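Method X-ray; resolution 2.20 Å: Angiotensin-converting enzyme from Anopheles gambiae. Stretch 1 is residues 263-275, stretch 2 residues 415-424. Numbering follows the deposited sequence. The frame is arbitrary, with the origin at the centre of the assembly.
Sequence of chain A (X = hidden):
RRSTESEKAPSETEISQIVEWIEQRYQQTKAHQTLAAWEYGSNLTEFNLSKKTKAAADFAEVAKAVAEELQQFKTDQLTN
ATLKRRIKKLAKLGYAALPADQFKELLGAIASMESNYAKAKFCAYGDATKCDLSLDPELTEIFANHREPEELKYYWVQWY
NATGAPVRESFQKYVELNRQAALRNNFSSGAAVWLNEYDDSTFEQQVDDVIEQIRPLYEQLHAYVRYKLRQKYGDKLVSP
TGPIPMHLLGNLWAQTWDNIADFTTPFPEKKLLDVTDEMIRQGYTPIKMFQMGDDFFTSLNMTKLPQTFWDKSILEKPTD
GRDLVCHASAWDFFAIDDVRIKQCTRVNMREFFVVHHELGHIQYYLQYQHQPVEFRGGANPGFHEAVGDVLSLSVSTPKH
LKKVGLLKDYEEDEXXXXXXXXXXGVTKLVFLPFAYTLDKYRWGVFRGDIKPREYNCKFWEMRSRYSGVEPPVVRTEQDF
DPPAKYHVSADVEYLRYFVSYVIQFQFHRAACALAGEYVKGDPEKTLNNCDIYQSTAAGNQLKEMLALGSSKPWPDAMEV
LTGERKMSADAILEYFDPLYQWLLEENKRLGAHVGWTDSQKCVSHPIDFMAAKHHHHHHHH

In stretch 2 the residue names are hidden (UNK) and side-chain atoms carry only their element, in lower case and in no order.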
ATOM      1  N   PHE A 263     -17.150 -14.818  -8.290  1.00 38.39           N
ATOM      2  CA  PHE A 263     -17.906 -14.549  -9.516  1.00 38.62           C
ATOM      3  C   PHE A 263     -17.232 -15.108 -10.772  1.00 40.46           C
ATOM      4  O   PHE A 263     -17.920 -15.463 -11.730  1.00 40.90           O
ATOM      5  CB  PHE A 263     -18.052 -13.021  -9.616  1.00 38.71           C
ATOM      6  CG  PHE A 263     -19.023 -12.547 -10.636  1.00 40.10           C
ATOM      7  CD1 PHE A 263     -20.360 -12.904 -10.558  1.00 39.77           C
ATOM      8  CD2 PHE A 263     -18.613 -11.675 -11.649  1.00 40.92           C
ATOM      9  CE1 PHE A 263     -21.272 -12.440 -11.497  1.00 39.24           C
ATOM     10  CE2 PHE A 263     -19.515 -11.209 -12.585  1.00 41.40           C
ATOM     11  CZ  PHE A 263     -20.844 -11.593 -12.516  1.00 40.25           C
ATOM     12  N   THR A 264     -15.897 -15.191 -10.800  1.00 37.90           N
ATOM     13  CA  THR A 264     -15.197 -15.635 -11.995  1.00 38.25           C
ATOM     14  C   THR A 264     -14.331 -16.872 -11.773  1.00 37.41           C
ATOM     15  O   THR A 264     -13.498 -17.186 -12.620  1.00 37.03           O
ATOM     16  CB  THR A 264     -14.331 -14.502 -12.549  1.00 38.14           C
ATOM     17  OG1 THR A 264     -13.350 -14.126 -11.566  1.00 37.77           O
ATOM     18  CG2 THR A 264     -15.181 -13.296 -12.908  1.00 38.32           C
ATOM     19  N   THR A 265     -14.561 -17.624 -10.698  1.00 37.06           N
ATOM     20  CA  THR A 265     -13.623 -18.656 -10.302  1.00 35.41           C
ATOM     21  C   THR A 265     -13.710 -19.868 -11.225  1.00 36.03           C
ATOM     22  O   THR A 265     -14.762 -20.155 -11.814  1.00 38.52           O
ATOM     23  CB  THR A 265     -13.874 -19.078  -8.846  1.00 37.48           C
ATOM     24  OG1 THR A 265     -12.745 -19.812  -8.344  1.00 38.64           O
ATOM     25  CG2 THR A 265     -15.128 -19.959  -8.696  1.00 37.13           C
ATOM     26  N   PRO A 266     -12.621 -20.614 -11.359  1.00 37.17           N
ATOM     27  CA  PRO A 266     -12.649 -21.781 -12.260  1.00 37.21           C
ATOM     28  C   PRO A 266     -13.688 -22.831 -11.902  1.00 38.50           C
ATOM     29  O   PRO A 266     -14.294 -23.422 -12.806  1.00 37.27           O
ATOM     30  CB  PRO A 266     -11.224 -22.329 -12.141  1.00 36.85           C
ATOM     31  CG  PRO A 266     -10.387 -21.136 -11.871  1.00 35.99           C
ATOM     32  CD  PRO A 266     -11.252 -20.278 -10.932  1.00 37.01           C
ATOM     33  N   PHE A 267     -13.910 -23.099 -10.616  1.00 37.18           N
ATOM     34  CA  PHE A 267     -14.722 -24.236 -10.173  1.00 37.95           C
ATOM     35  C   PHE A 267     -15.699 -23.721  -9.127  1.00 39.91           C
ATOM     36  O   PHE A 267     -15.530 -23.949  -7.917  1.00 38.89           O
ATOM     37  CB  PHE A 267     -13.826 -25.371  -9.672  1.00 40.11           C
ATOM     38  CG  PHE A 267     -12.889 -25.892 -10.747  1.00 37.86           C
ATOM     39  CD1 PHE A 267     -13.393 -26.608 -11.813  1.00 38.56           C
ATOM     40  CD2 PHE A 267     -11.544 -25.625 -10.708  1.00 37.45           C
ATOM     41  CE1 PHE A 267     -12.566 -27.058 -12.832  1.00 40.88           C
ATOM     42  CE2 PHE A 267     -10.696 -26.067 -11.713  1.00 40.79           C
ATOM     43  CZ  PHE A 267     -11.210 -26.793 -12.779  1.00 40.88           C
ATOM     44  N   PRO A 268     -16.740 -23.010  -9.567  1.00 38.27           N
ATOM     45  CA  PRO A 268     -17.640 -22.354  -8.617  1.00 41.85           C
ATOM     46  C   PRO A 268     -18.435 -23.308  -7.748  1.00 44.31           C
ATOM     47  O   PRO A 268     -18.920 -22.879  -6.692  1.00 45.52           O
ATOM     48  CB  PRO A 268     -18.576 -21.525  -9.521  1.00 42.27           C
ATOM     49  CG  PRO A 268     -18.422 -22.097 -10.904  1.00 39.91           C
ATOM     50  CD  PRO A 268     -17.018 -22.638 -10.965  1.00 39.42           C
ATOM     51  N   GLU A 269     -18.583 -24.575  -8.124  1.00 41.83           N
ATOM     52  CA  GLU A 269     -19.274 -25.516  -7.253  1.00 44.07           C
ATOM     53  C   GLU A 269     -18.305 -26.380  -6.456  1.00 44.16           C
ATOM     54  O   GLU A 269     -18.716 -27.393  -5.898  1.00 42.94           O
ATOM     55  CB  GLU A 269     -20.239 -26.371  -8.067  1.00 42.99           C
ATOM     56  CG  GLU A 269     -21.347 -25.545  -8.737  1.00 46.23           C
ATOM     57  CD  GLU A 269     -21.906 -24.440  -7.816  1.00 51.72           C
ATOM     58  OE1 GLU A 269     -22.272 -24.759  -6.671  1.00 51.27           O
ATOM     59  OE2 GLU A 269     -21.944 -23.244  -8.233  1.00 55.21           O
ATOM     60  N   LYS A 270     -17.027 -26.001  -6.393  1.00 43.27           N
ATOM     61  CA  LYS A 270     -16.083 -26.584  -5.451  1.00 41.85           C
ATOM     62  C   LYS A 270     -15.775 -25.556  -4.367  1.00 45.23           C
ATOM     63  O   LYS A 270     -16.057 -24.364  -4.523  1.00 44.94           O
ATOM     64  CB  LYS A 270     -14.803 -27.028  -6.140  1.00 41.00           C
ATOM     65  CG  LYS A 270     -15.000 -28.213  -7.074  1.00 42.30           C
ATOM     66  CD  LYS A 270     -14.735 -29.524  -6.369  1.00 42.38           C
ATOM     67  CE  LYS A 270     -15.104 -30.700  -7.229  1.00 41.74           C
ATOM     68  NZ  LYS A 270     -13.915 -31.355  -7.822  1.00 42.66           N
ATOM     69  N   LYS A 271     -15.214 -26.030  -3.256  1.00 43.75           N
ATOM     70  CA  LYS A 271     -14.990 -25.172  -2.108  1.00 45.35           C
ATOM     71  C   LYS A 271     -14.349 -23.859  -2.527  1.00 46.00           C
ATOM     72  O   LYS A 271     -13.375 -23.829  -3.284  1.00 44.74           O
ATOM     73  CB  LYS A 271     -14.107 -25.878  -1.076  1.00 48.84           C
ATOM     74  CG  LYS A 271     -14.028 -25.143   0.226  1.00 50.10           C
ATOM     75  CD  LYS A 271     -15.308 -25.347   1.012  1.00 55.33           C
ATOM     76  CE  LYS A 271     -15.357 -24.453   2.240  1.00 55.91           C
ATOM     77  NZ  LYS A 271     -16.618 -24.636   2.970  1.00 58.72           N
ATOM     78  N   LEU A 272     -14.914 -22.771  -2.020  1.00 46.13           N
ATOM     79  CA  LEU A 272     -14.407 -21.419  -2.187  1.00 46.17           C
ATOM     80  C   LEU A 272     -13.877 -20.902  -0.846  1.00 47.72           C
ATOM     81  O   LEU A 272     -14.149 -21.463   0.217  1.00 48.24           O
ATOM     82  CB  LEU A 272     -15.514 -20.510  -2.726  1.00 43.79           C
ATOM     83  CG  LEU A 272     -16.105 -20.999  -4.048  1.00 44.49           C
ATOM     84  CD1 LEU A 272     -17.162 -20.045  -4.553  1.00 46.80           C
ATOM     85  CD2 LEU A 272     -15.031 -21.159  -5.120  1.00 43.56           C
ATOM     86  N   LEU A 273     -13.100 -19.831  -0.907  1.00 46.65           N
ATOM     87  CA  LEU A 273     -12.303 -19.397   0.231  1.00 47.79           C
ATOM     88  C   LEU A 273     -12.591 -17.959   0.650  1.00 49.01           C
ATOM     89  O   LEU A 273     -11.671 -17.249   1.062  1.00 51.60           O
ATOM     90  CB  LEU A 273     -10.817 -19.558  -0.085  1.00 48.86           C
ATOM     91  CG  LEU A 273     -10.383 -20.998  -0.335  1.00 49.74           C
ATOM     92  CD1 LEU A 273      -9.053 -20.972  -1.062  1.00 50.51           C
ATOM     93  CD2 LEU A 273     -10.286 -21.774   0.960  1.00 53.31           C
ATOM     94  N   ASP A 274     -13.835 -17.508   0.527  1.00 47.48           N
ATOM     95  CA  ASP A 274     -14.267 -16.251   1.129  1.00 50.55           C
ATOM     96  C   ASP A 274     -14.957 -16.570   2.463  1.00 50.76           C
ATOM     97  O   ASP A 274     -16.040 -17.164   2.487  1.00 48.30           O
ATOM     98  CB  ASP A 274     -15.202 -15.471   0.210  1.00 49.78           C
ATOM     99  CG  ASP A 274     -15.512 -14.079   0.743  1.00 51.41           C
ATOM    100  OD1 ASP A 274     -15.066 -13.769   1.873  1.00 49.20           O
ATOM    101  OD2 ASP A 274     -16.189 -13.294   0.027  1.00 52.99           O
ATOM    102  N   VAL A 275     -14.333 -16.157   3.558  1.00 51.91           N
ATOM    103  CA  VAL A 275     -14.778 -16.470   4.898  1.00 48.84           C
ATOM    104  C   VAL A 275     -15.656 -15.358   5.477  1.00 50.91           C
ATOM    105  O   VAL A 275     -15.895 -15.326   6.685  1.00 52.04           O
ATOM    106  CB  VAL A 275     -13.610 -16.782   5.830  1.00 49.83           C
ATOM    107  CG1 VAL A 275     -12.735 -17.828   5.234  1.00 51.67           C
ATOM    108  CG2 VAL A 275     -12.800 -15.510   6.124  1.00 51.59           C
ATOM    109  N   UNK A 415      -9.044 -29.196  -7.875  1.00 42.96           N
ATOM    110  CA  UNK A 415      -9.842 -28.045  -8.285  1.00 40.26           C
ATOM    111  C   UNK A 415     -10.001 -27.041  -7.157  1.00 40.70           C
ATOM    112  O   UNK A 415      -9.973 -25.819  -7.396  1.00 39.44           O
ATOM    113  c   UNK A 415     -11.143 -29.181 -10.118  1.00 42.29           C
ATOM    114  o   UNK A 415     -11.050 -31.329  -9.087  1.00 44.20           O
ATOM    115  n   UNK A 415      -9.754 -31.009 -10.873  1.00 41.26           N
ATOM    116  c   UNK A 415     -10.647 -30.610  -9.989  1.00 42.44           C
ATOM    117  c   UNK A 415     -11.210 -28.479  -8.781  1.00 40.61           C
ATOM    118  N   UNK A 416     -10.174 -27.526  -5.931  1.00 40.35           N
ATOM    119  CA  UNK A 416     -10.126 -26.635  -4.783  1.00 40.68           C
ATOM    120  C   UNK A 416      -8.794 -25.896  -4.768  1.00 39.84           C
ATOM    121  O   UNK A 416      -8.735 -24.690  -4.500  1.00 39.94           O
ATOM    122  c   UNK A 416     -11.737 -28.106  -3.546  1.00 44.04           C
ATOM    123  c   UNK A 416     -10.304 -26.502  -2.284  1.00 43.53           C
ATOM    124  c   UNK A 416     -10.378 -27.421  -3.483  1.00 43.70           C
ATOM    125  N   UNK A 417      -7.714 -26.584  -5.110  1.00 37.94           N
ATOM    126  CA  UNK A 417      -6.426 -25.903  -5.107  1.00 42.93           C
ATOM    127  C   UNK A 417      -6.339 -24.837  -6.208  1.00 42.15           C
ATOM    128  O   UNK A 417      -5.736 -23.775  -5.979  1.00 40.45           O
ATOM    129  c   UNK A 417      -4.929 -27.456  -3.830  1.00 56.22           C
ATOM    130  c   UNK A 417      -3.003 -28.786  -4.783  1.00 67.90           C
ATOM    131  c   UNK A 417      -4.222 -28.801  -3.881  1.00 64.91           C
ATOM    132  c   UNK A 417      -5.310 -26.931  -5.207  1.00 45.91           C
ATOM    133  n   UNK A 417      -2.102 -29.956  -4.476  1.00 75.16           N
ATOM    134  N   UNK A 418      -6.958 -25.067  -7.373  1.00 38.82           N
ATOM    135  CA  UNK A 418      -6.992 -24.034  -8.410  1.00 40.79           C
ATOM    136  C   UNK A 418      -7.815 -22.828  -7.938  1.00 39.20           C
ATOM    137  O   UNK A 418      -7.372 -21.681  -8.052  1.00 39.24           O
ATOM    138  c   UNK A 418      -7.622 -23.564 -10.802  1.00 40.38           C
ATOM    139  c   UNK A 418      -5.213 -25.397 -10.523  1.00 43.54           C
ATOM    140  c   UNK A 418      -7.535 -24.622  -9.730  1.00 39.35           C
ATOM    141  c   UNK A 418      -6.647 -25.781 -10.233  1.00 40.70           C
ATOM    142  N   UNK A 419      -9.014 -23.064  -7.382  1.00 36.96           N
ATOM    143  CA  UNK A 419      -9.792 -21.957  -6.832  1.00 39.34           C
ATOM    144  C   UNK A 419      -8.954 -21.130  -5.861  1.00 39.65           C
ATOM    145  O   UNK A 419      -9.054 -19.894  -5.829  1.00 39.98           O
ATOM    146  o   UNK A 419     -12.187 -22.489  -8.193  1.00 37.68           O
ATOM    147  c   UNK A 419     -12.164 -22.854  -7.015  1.00 39.19           C
ATOM    148  n   UNK A 419     -13.114 -23.624  -6.486  1.00 38.39           N
ATOM    149  c   UNK A 419     -11.042 -22.436  -6.091  1.00 37.95           C
ATOM    150  N   UNK A 420      -8.136 -21.804  -5.051  1.00 39.89           N
ATOM    151  CA  UNK A 420      -7.281 -21.129  -4.082  1.00 41.12           C
ATOM    152  C   UNK A 420      -6.189 -20.324  -4.771  1.00 40.43           C
ATOM    153  O   UNK A 420      -6.015 -19.131  -4.492  1.00 41.84           O
ATOM    154  c   UNK A 420      -6.671 -22.175  -3.139  1.00 44.82           C
ATOM    155  o   UNK A 420      -5.153 -23.913  -1.550  1.00 51.86           O
ATOM    156  c   UNK A 420      -4.845 -22.715  -1.455  1.00 52.85           C
ATOM    157  n   UNK A 420      -3.783 -22.304  -0.776  1.00 55.74           N
ATOM    158  c   UNK A 420      -5.670 -21.622  -2.129  1.00 47.26           C
ATOM    159  N   UNK A 421      -5.437 -20.959  -5.677  1.00 39.39           N
ATOM    160  CA  UNK A 421      -4.401 -20.242  -6.423  1.00 39.18           C
ATOM    161  C   UNK A 421      -4.995 -19.061  -7.192  1.00 37.93           C
ATOM    162  O   UNK A 421      -4.381 -17.989  -7.303  1.00 37.05           O
ATOM    163  c   UNK A 421      -2.638 -22.396  -5.456  1.00 46.65           C
ATOM    164  c   UNK A 421      -3.702 -21.186  -7.414  1.00 40.18           C
ATOM    165  c   UNK A 421      -3.045 -22.392  -6.788  1.00 41.77           C
ATOM    166  c   UNK A 421      -2.841 -23.538  -7.543  1.00 44.05           C
ATOM    167  c   UNK A 421      -2.039 -23.547  -4.881  1.00 48.28           C
ATOM    168  c   UNK A 421      -1.832 -24.686  -5.664  1.00 47.17           C
ATOM    169  c   UNK A 421      -2.238 -24.685  -6.990  1.00 45.66           C
ATOM    170  N   UNK A 422      -6.177 -19.261  -7.772  1.00 38.46           N
ATOM    171  CA  UNK A 422      -6.829 -18.209  -8.539  1.00 37.67           C
ATOM    172  C   UNK A 422      -7.140 -17.015  -7.657  1.00 35.90           C
ATOM    173  O   UNK A 422      -6.760 -15.882  -7.971  1.00 35.55           O
ATOM    174  c   UNK A 422      -8.103 -18.756  -9.166  1.00 36.44           C
ATOM    175  c   UNK A 422     -10.767 -16.292 -10.271  1.00 35.61           C
ATOM    176  o   UNK A 422     -10.938 -14.986 -12.276  1.00 36.50           O
ATOM    177  c   UNK A 422     -10.264 -15.896 -11.512  1.00 36.30           C
ATOM    178  c   UNK A 422      -8.859 -17.760  -9.974  1.00 36.62           C
ATOM    179  c   UNK A 422     -10.053 -17.208  -9.505  1.00 35.09           C
ATOM    180  c   UNK A 422      -8.379 -17.345 -11.233  1.00 37.33           C
ATOM    181  c   UNK A 422      -9.072 -16.417 -11.994  1.00 35.45           C
ATOM    182  N   UNK A 423      -7.830 -17.247  -6.545  1.00 38.15           N
ATOM    183  CA  UNK A 423      -8.103 -16.160  -5.622  1.00 37.93           C
ATOM    184  C   UNK A 423      -6.824 -15.406  -5.282  1.00 37.35           C
ATOM    185  O   UNK A 423      -6.793 -14.169  -5.326  1.00 34.98           O
ATOM    186  c   UNK A 423      -8.919 -15.589  -3.271  1.00 39.37           C
ATOM    187  c   UNK A 423      -9.775 -16.014  -2.089  1.00 40.27           C
ATOM    188  n   UNK A 423     -11.189 -16.004  -2.449  1.00 42.51           N
ATOM    189  n   UNK A 423     -11.453 -13.746  -2.064  1.00 39.01           N
ATOM    190  n   UNK A 423     -13.228 -15.003  -2.800  1.00 43.70           N
ATOM    191  c   UNK A 423     -11.953 -14.914  -2.440  1.00 41.80           C
ATOM    192  c   UNK A 423      -8.761 -16.692  -4.343  1.00 36.80           C
ATOM    193  N   UNK A 424      -5.748 -16.134  -4.940  1.00 35.46           N
ATOM    194  CA  UNK A 424      -4.511 -15.433  -4.605  1.00 38.43           C
ATOM    195  C   UNK A 424      -4.035 -14.565  -5.780  1.00 38.34           C
ATOM    196  O   UNK A 424      -3.617 -13.421  -5.583  1.00 36.96           O
ATOM    197  c   UNK A 424      -3.422 -16.426  -4.182  1.00 39.51           C
TER
HETATM  198  O   HOH W   1     -11.300 -18.647  -6.036  1.00 39.45           O
HETATM  199  O   HOH W   2     -12.534 -18.333  -3.517  1.00 43.16           O
HETATM  200  O   HOH W   3     -13.856 -11.988  -1.712  1.00 44.62           O

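Position 415 opens the helical stretch with three carbons in a row, the third carrying one oxygen and one nitrogen. Its second carbon lies 3.4 Å from the centroid of the Phe267 ring, 7° off the ring normal, a CH-pi contact over the face. The terminal amide identifies Gln415. Its OE1 accepts a weak hydrogen bond from Lys270 NZ at 3.1 Å.

Position 416 has three carbons, forked at the first, and no polar atom. One branch lies 4.0 Å from Lys271 CB. A short beta-branched side chain of this kind is Val416, buried beside Lys270 and Lys271.

At position 417 four carbons run in a row to a nitrogen. The CA-to-CB bond points away from stretch 1, and no side-chain atom comes within 8 Å of it. This is Lys417.

Position 418 has four carbons, forked at the first, one arm two carbons long. The short arm lies 3.8 Å from Pro266 CG, and CB is 4.0 Å from Phe267 CE2, at the edge of that ring. The unequal fork gives Ile418.

Position 419 holds two carbons, the second bearing an oxygen and a nitrogen: an amide one carbon shorter than that of Gln415. The oxygen accepts from Thr265 OG1 (2.7 Å) and from Phe267 N (3.0 Å, N-H...acceptor angle 143°). The nitrogen donates to Phe267 O (2.8 Å, 161°) and to Lys271 O (3.2 Å, 159°). This is Asn419, and the two donors at one end and two acceptors at the other fix its amide orientation.

Position 420 again has three carbons ending in an oxygen and a nitrogen, here with chi1 and chi2 both t. Its CB is 3.4 Å from Leu273 CD1, so the stem, not the amide, makes the closest contact. It is Gln420.

Position 421 carries one carbon and a six-carbon ring without a heteroatom. The ring leads away from stretch 1; the residue is Phe421.

Position 422 repeats that pattern with an oxygen on the ring. The oxygen donates a hydrogen bond to Thr264 OG1 at 2.7 Å, while Pro266 CD sits 3.9 Å from the ring centroid, 25° off the normal. The hydroxyl makes it Tyr422.

Position 423 shows three carbons, a nitrogen, then a carbon carrying two more nitrogens: the guanidinium of Arg423. Leu273 O and Asp274 N lie over one face of this group. Water 2 accepts from Arg423 NE (2.9 Å) and Leu273 N (3.1 Å). Asp274 OD2 is 4.4 Å from Arg423 NH2 and well out of the guanidinium plane, beyond a salt bridge.

Position 424 has a single side-chain carbon, out of reach of stretch 1: Ala424.

The contact works by anchoring an irregular segment to a helix. Asn419 satisfies backbone polar groups at both ends of the Phe267 to Lys270 beta turn region, while Pro266 and Phe267 pack against Gln415, Ile418 and Tyr422. Water 1 reinforces the centre, donating to Thr265 OG1 (3.0 Å) and Asn419 O (2.6 Å).

Stretch 2 (415-424) QVKINQFYRA
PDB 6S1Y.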